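Alpha-L-arabinosidase (PDB 6D25) is a GH51 arabinofuranosidase that probably removes L-arabinofuranosyl side groups from arabinoxylans, including doubly substituted internal xylose units. Local coordinates at residues A349-D357 against Y442-A450. Residues are numbered along the deposited sequence; the frame is centred on the assembly and turned at random.
Sequences ALVASLNFD and YIALTNLDA
Thr-446 meets the helix with both branches of its side chain, a polar one toward Ser-353 and a methyl toward Leu-350. Its OG1 hydrogen-bonds OG of Ser-353 at 2.9 Å, a pair in which either hydroxyl could donate. Ser-353 suits the close approach because it is small, and its chi1 of 64° also puts OG 3.1 Å from Leu-350 O, a second possible acceptor for its one proton. CG2 of Thr-446, anti to the backbone N, packs 3.5 Å from CD2 of Leu-350, the two side chains meeting at a slant. Leu-354 lies roughly at right angles to the threonine and meets Leu-448 tip to tip, with CD1 4.0 Å from CD2 of Leu-448; leucines suit this buried apolar spot. One turn beyond Ser-353, Asp-357 reaches Thr-446 through a water, which donates to OD2 at 2.7 Å. OD1 also bonds Ser-432 and Tyr-401, and OD2 His-430. The short side chain of Ala-444 brings CB 4.0 Å from OD1 of Asp-357. The axes of helix 349-357 and strand 442-447 run at 134°. Helix 346-361, between barrel strands 319-325 and 366-371 in sequence, thus packs on the C-terminal beta domain, with helix 285-312 touching Leu-350 and strands 424-435 and 513-519 flanking strand 441-447.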
ATOM      1  N   ALA A 349     -24.267 -30.025  16.864  1.00 15.78           N
ATOM      2  CA  ALA A 349     -25.551 -29.992  16.138  1.00 15.30           C
ATOM      3  C   ALA A 349     -26.428 -28.870  16.694  1.00 15.50           C
ATOM      4  O   ALA A 349     -26.999 -28.098  15.913  1.00 14.76           O
ATOM      5  CB  ALA A 349     -26.238 -31.307  16.243  1.00 15.41           C
ATOM      6  N   LEU A 350     -26.565 -28.800  18.032  1.00 15.68           N
ATOM      7  CA  LEU A 350     -27.406 -27.734  18.598  1.00 16.40           C
ATOM      8  C   LEU A 350     -26.842 -26.345  18.273  1.00 16.35           C
ATOM      9  O   LEU A 350     -27.623 -25.399  18.058  1.00 16.83           O
ATOM     10  CB  LEU A 350     -27.589 -27.941  20.110  1.00 17.25           C
ATOM     11  CG  LEU A 350     -28.806 -28.797  20.469  1.00 17.98           C
ATOM     12  CD1 LEU A 350     -28.553 -30.280  20.232  1.00 18.39           C
ATOM     13  CD2 LEU A 350     -29.247 -28.585  21.879  1.00 18.94           C
ATOM     14  N   VAL A 351     -25.509 -26.196  18.293  1.00 15.84           N
ATOM     15  CA  VAL A 351     -24.918 -24.937  17.905  1.00 15.96           C
ATOM     16  C   VAL A 351     -25.413 -24.553  16.506  1.00 15.67           C
ATOM     17  O   VAL A 351     -25.841 -23.410  16.279  1.00 15.85           O
ATOM     18  CB  VAL A 351     -23.378 -24.950  17.984  1.00 15.77           C
ATOM     19  CG1 VAL A 351     -22.754 -23.815  17.208  1.00 15.36           C
ATOM     20  CG2 VAL A 351     -22.919 -24.920  19.434  1.00 16.51           C
ATOM     21  N   ALA A 352     -25.374 -25.492  15.568  1.00 15.49           N
ATOM     22  CA  ALA A 352     -25.820 -25.183  14.202  1.00 15.42           C
ATOM     23  C   ALA A 352     -27.308 -24.825  14.169  1.00 15.76           C
ATOM     24  O   ALA A 352     -27.679 -23.846  13.514  1.00 15.60           O
ATOM     25  CB  ALA A 352     -25.492 -26.337  13.285  1.00 15.54           C
ATOM     26  N   SER A 353     -28.183 -25.587  14.854  1.00 15.94           N
ATOM     27  CA  SER A 353     -29.622 -25.301  14.768  1.00 16.31           C
ATOM     28  C   SER A 353     -29.920 -23.928  15.373  1.00 15.84           C
ATOM     29  O   SER A 353     -30.724 -23.165  14.794  1.00 15.84           O
ATOM     30  CB  SER A 353     -30.506 -26.377  15.382  1.00 16.86           C
ATOM     31  OG  SER A 353     -30.273 -26.461  16.771  1.00 19.30           O
ATOM     32  N   LEU A 354     -29.249 -23.575  16.439  1.00 15.29           N
ATOM     33  CA  LEU A 354     -29.526 -22.274  17.076  1.00 15.94           C
ATOM     34  C   LEU A 354     -29.092 -21.116  16.166  1.00 16.06           C
ATOM     35  O   LEU A 354     -29.781 -20.096  16.073  1.00 16.96           O
ATOM     36  CB  LEU A 354     -28.839 -22.203  18.434  1.00 16.43           C
ATOM     37  CG  LEU A 354     -29.306 -23.214  19.473  1.00 17.04           C
ATOM     38  CD1 LEU A 354     -28.420 -23.145  20.697  1.00 17.80           C
ATOM     39  CD2 LEU A 354     -30.742 -22.967  19.846  1.00 17.96           C
ATOM     40  N   ASN A 355     -27.967 -21.269  15.489  1.00 15.90           N
ATOM     41  CA  ASN A 355     -27.482 -20.255  14.581  1.00 16.17           C
ATOM     42  C   ASN A 355     -28.404 -20.105  13.366  1.00 16.25           C
ATOM     43  O   ASN A 355     -28.737 -18.967  12.983  1.00 16.34           O
ATOM     44  CB  ASN A 355     -26.032 -20.483  14.186  1.00 16.05           C
ATOM     45  CG  ASN A 355     -25.090 -19.951  15.235  1.00 17.13           C
ATOM     46  OD1 ASN A 355     -24.721 -18.769  15.201  1.00 17.86           O
ATOM     47  ND2 ASN A 355     -24.678 -20.813  16.180  1.00 17.93           N
ATOM     48  N   PHE A 356     -28.840 -21.214  12.780  1.00 16.11           N
ATOM     49  CA  PHE A 356     -29.821 -21.132  11.673  1.00 16.58           C
ATOM     50  C   PHE A 356     -31.119 -20.429  12.109  1.00 16.90           C
ATOM     51  O   PHE A 356     -31.642 -19.599  11.366  1.00 16.36           O
ATOM     52  CB  PHE A 356     -30.139 -22.509  11.123  1.00 16.49           C
ATOM     53  CG  PHE A 356     -28.967 -23.221  10.494  1.00 16.71           C
ATOM     54  CD1 PHE A 356     -27.961 -22.522   9.834  1.00 17.22           C
ATOM     55  CD2 PHE A 356     -28.931 -24.602  10.461  1.00 17.14           C
ATOM     56  CE1 PHE A 356     -26.942 -23.189   9.165  1.00 16.80           C
ATOM     57  CE2 PHE A 356     -27.906 -25.257   9.790  1.00 16.87           C
ATOM     58  CZ  PHE A 356     -26.906 -24.551   9.180  1.00 16.74           C
ATOM     59  N   ASP A 357     -31.588 -20.735  13.313  1.00 17.45           N
ATOM     60  CA  ASP A 357     -32.775 -20.056  13.844  1.00 18.78           C
ATOM     61  C   ASP A 357     -32.515 -18.546  13.858  1.00 18.89           C
ATOM     62  O   ASP A 357     -33.326 -17.750  13.362  1.00 20.04           O
ATOM     63  CB  ASP A 357     -33.136 -20.555  15.241  1.00 19.66           C
ATOM     64  CG  ASP A 357     -33.632 -21.998  15.354  1.00 20.28           C
ATOM     65  OD1 ASP A 357     -33.967 -22.628  14.286  1.00 20.08           O
ATOM     66  OD2 ASP A 357     -33.676 -22.516  16.547  1.00 22.63           O
ATOM     67  N   TYR A 442     -42.546 -25.524   7.606  1.00 21.59           N
ATOM     68  CA  TYR A 442     -41.621 -26.276   8.430  1.00 21.37           C
ATOM     69  C   TYR A 442     -41.349 -25.516   9.730  1.00 21.34           C
ATOM     70  O   TYR A 442     -41.258 -24.277   9.726  1.00 20.22           O
ATOM     71  CB  TYR A 442     -40.296 -26.511   7.714  1.00 21.15           C
ATOM     72  CG  TYR A 442     -40.369 -27.442   6.528  1.00 21.54           C
ATOM     73  CD1 TYR A 442     -40.880 -27.000   5.308  1.00 22.89           C
ATOM     74  CD2 TYR A 442     -39.966 -28.751   6.621  1.00 21.47           C
ATOM     75  CE1 TYR A 442     -40.945 -27.848   4.208  1.00 23.23           C
ATOM     76  CE2 TYR A 442     -40.040 -29.615   5.547  1.00 22.05           C
ATOM     77  CZ  TYR A 442     -40.536 -29.168   4.337  1.00 23.26           C
ATOM     78  OH  TYR A 442     -40.611 -30.022   3.272  1.00 23.21           O
ATOM     79  N   ILE A 443     -41.255 -26.277  10.836  1.00 20.80           N
ATOM     80  CA  ILE A 443     -40.986 -25.716  12.159  1.00 20.89           C
ATOM     81  C   ILE A 443     -39.811 -26.477  12.757  1.00 20.13           C
ATOM     82  O   ILE A 443     -39.894 -27.711  12.856  1.00 19.38           O
ATOM     83  CB  ILE A 443     -42.168 -25.839  13.131  1.00 22.33           C
ATOM     84  CG1 ILE A 443     -43.481 -25.325  12.547  1.00 23.40           C
ATOM     85  CG2 ILE A 443     -41.782 -25.198  14.477  1.00 22.85           C
ATOM     86  CD1 ILE A 443     -44.688 -25.740  13.375  1.00 24.17           C
ATOM     87  N   ALA A 444     -38.750 -25.730  13.111  1.00 19.29           N
ATOM     88  CA  ALA A 444     -37.597 -26.276  13.796  1.00 18.79           C
ATOM     89  C   ALA A 444     -37.725 -25.953  15.284  1.00 18.93           C
ATOM     90  O   ALA A 444     -38.040 -24.806  15.631  1.00 17.76           O
ATOM     91  CB  ALA A 444     -36.345 -25.698  13.218  1.00 18.41           C
ATOM     92  N   LEU A 445     -37.475 -26.951  16.139  1.00 18.83           N
ATOM     93  CA  LEU A 445     -37.420 -26.727  17.578  1.00 19.34           C
ATOM     94  C   LEU A 445     -36.180 -27.445  18.142  1.00 19.73           C
ATOM     95  O   LEU A 445     -35.898 -28.607  17.758  1.00 20.41           O
ATOM     96  CB  LEU A 445     -38.680 -27.298  18.239  1.00 19.93           C
ATOM     97  CG  LEU A 445     -40.006 -26.625  17.876  1.00 20.71           C
ATOM     98  CD1 LEU A 445     -41.162 -27.466  18.391  1.00 21.34           C
ATOM     99  CD2 LEU A 445     -40.095 -25.195  18.436  1.00 21.11           C
ATOM    100  N   THR A 446     -35.521 -26.794  19.076  1.00 19.05           N
ATOM    101  CA  THR A 446     -34.384 -27.313  19.776  1.00 19.27           C
ATOM    102  C   THR A 446     -34.639 -27.231  21.283  1.00 19.16           C
ATOM    103  O   THR A 446     -35.011 -26.159  21.794  1.00 18.96           O
ATOM    104  CB  THR A 446     -33.126 -26.501  19.446  1.00 19.56           C
ATOM    105  OG1 THR A 446     -32.858 -26.659  18.051  1.00 19.94           O
ATOM    106  CG2 THR A 446     -31.926 -26.954  20.236  1.00 19.86           C
ATOM    107  N   ASN A 447     -34.446 -28.351  21.969  1.00 18.75           N
ATOM    108  CA  ASN A 447     -34.492 -28.399  23.439  1.00 19.36           C
ATOM    109  C   ASN A 447     -33.039 -28.348  23.926  1.00 19.14           C
ATOM    110  O   ASN A 447     -32.284 -29.312  23.739  1.00 19.01           O
ATOM    111  CB  ASN A 447     -35.193 -29.664  23.933  1.00 19.31           C
ATOM    112  CG  ASN A 447     -35.407 -29.722  25.440  1.00 19.59           C
ATOM    113  OD1 ASN A 447     -34.806 -28.905  26.180  1.00 19.43           O
ATOM    114  ND2 ASN A 447     -36.266 -30.663  25.885  1.00 18.84           N
ATOM    115  N   LEU A 448     -32.664 -27.241  24.550  1.00 19.52           N
ATOM    116  CA  LEU A 448     -31.281 -26.977  24.988  1.00 19.40           C
ATOM    117  C   LEU A 448     -30.978 -27.697  26.297  1.00 19.96           C
ATOM    118  O   LEU A 448     -29.812 -27.811  26.651  1.00 19.98           O
ATOM    119  CB  LEU A 448     -31.072 -25.469  25.193  1.00 19.65           C
ATOM    120  CG  LEU A 448     -31.011 -24.594  23.930  1.00 19.43           C
ATOM    121  CD1 LEU A 448     -32.387 -24.337  23.346  1.00 19.93           C
ATOM    122  CD2 LEU A 448     -30.321 -23.267  24.232  1.00 19.35           C
ATOM    123  N   ASP A 449     -31.984 -28.133  27.028  1.00 20.69           N
ATOM    124  CA  ASP A 449     -31.779 -28.724  28.354  1.00 21.55           C
ATOM    125  C   ASP A 449     -31.077 -30.085  28.173  1.00 21.77           C
ATOM    126  O   ASP A 449     -31.524 -30.925  27.390  1.00 21.32           O
ATOM    127  CB  ASP A 449     -33.108 -28.857  29.108  1.00 21.92           C
ATOM    128  CG  ASP A 449     -32.948 -29.047  30.603  1.00 22.97           C
ATOM    129  OD1 ASP A 449     -32.211 -30.004  30.987  1.00 23.39           O
ATOM    130  OD2 ASP A 449     -33.570 -28.240  31.378  1.00 22.35           O
ATOM    131  N   ALA A 450     -30.007 -30.306  28.931  1.00 22.21           N
ATOM    132  CA  ALA A 450     -29.240 -31.558  28.870  1.00 23.00           C
ATOM    133  C   ALA A 450     -30.055 -32.730  29.440  1.00 24.10           C
ATOM    134  O   ALA A 450     -29.720 -33.876  29.138  1.00 25.67           O
ATOM    135  CB  ALA A 450     -27.933 -31.431  29.645  1.00 23.78           C
TER
HETATM  136  O   HOH W   1     -34.204 -25.207  16.444  1.00 19.03           O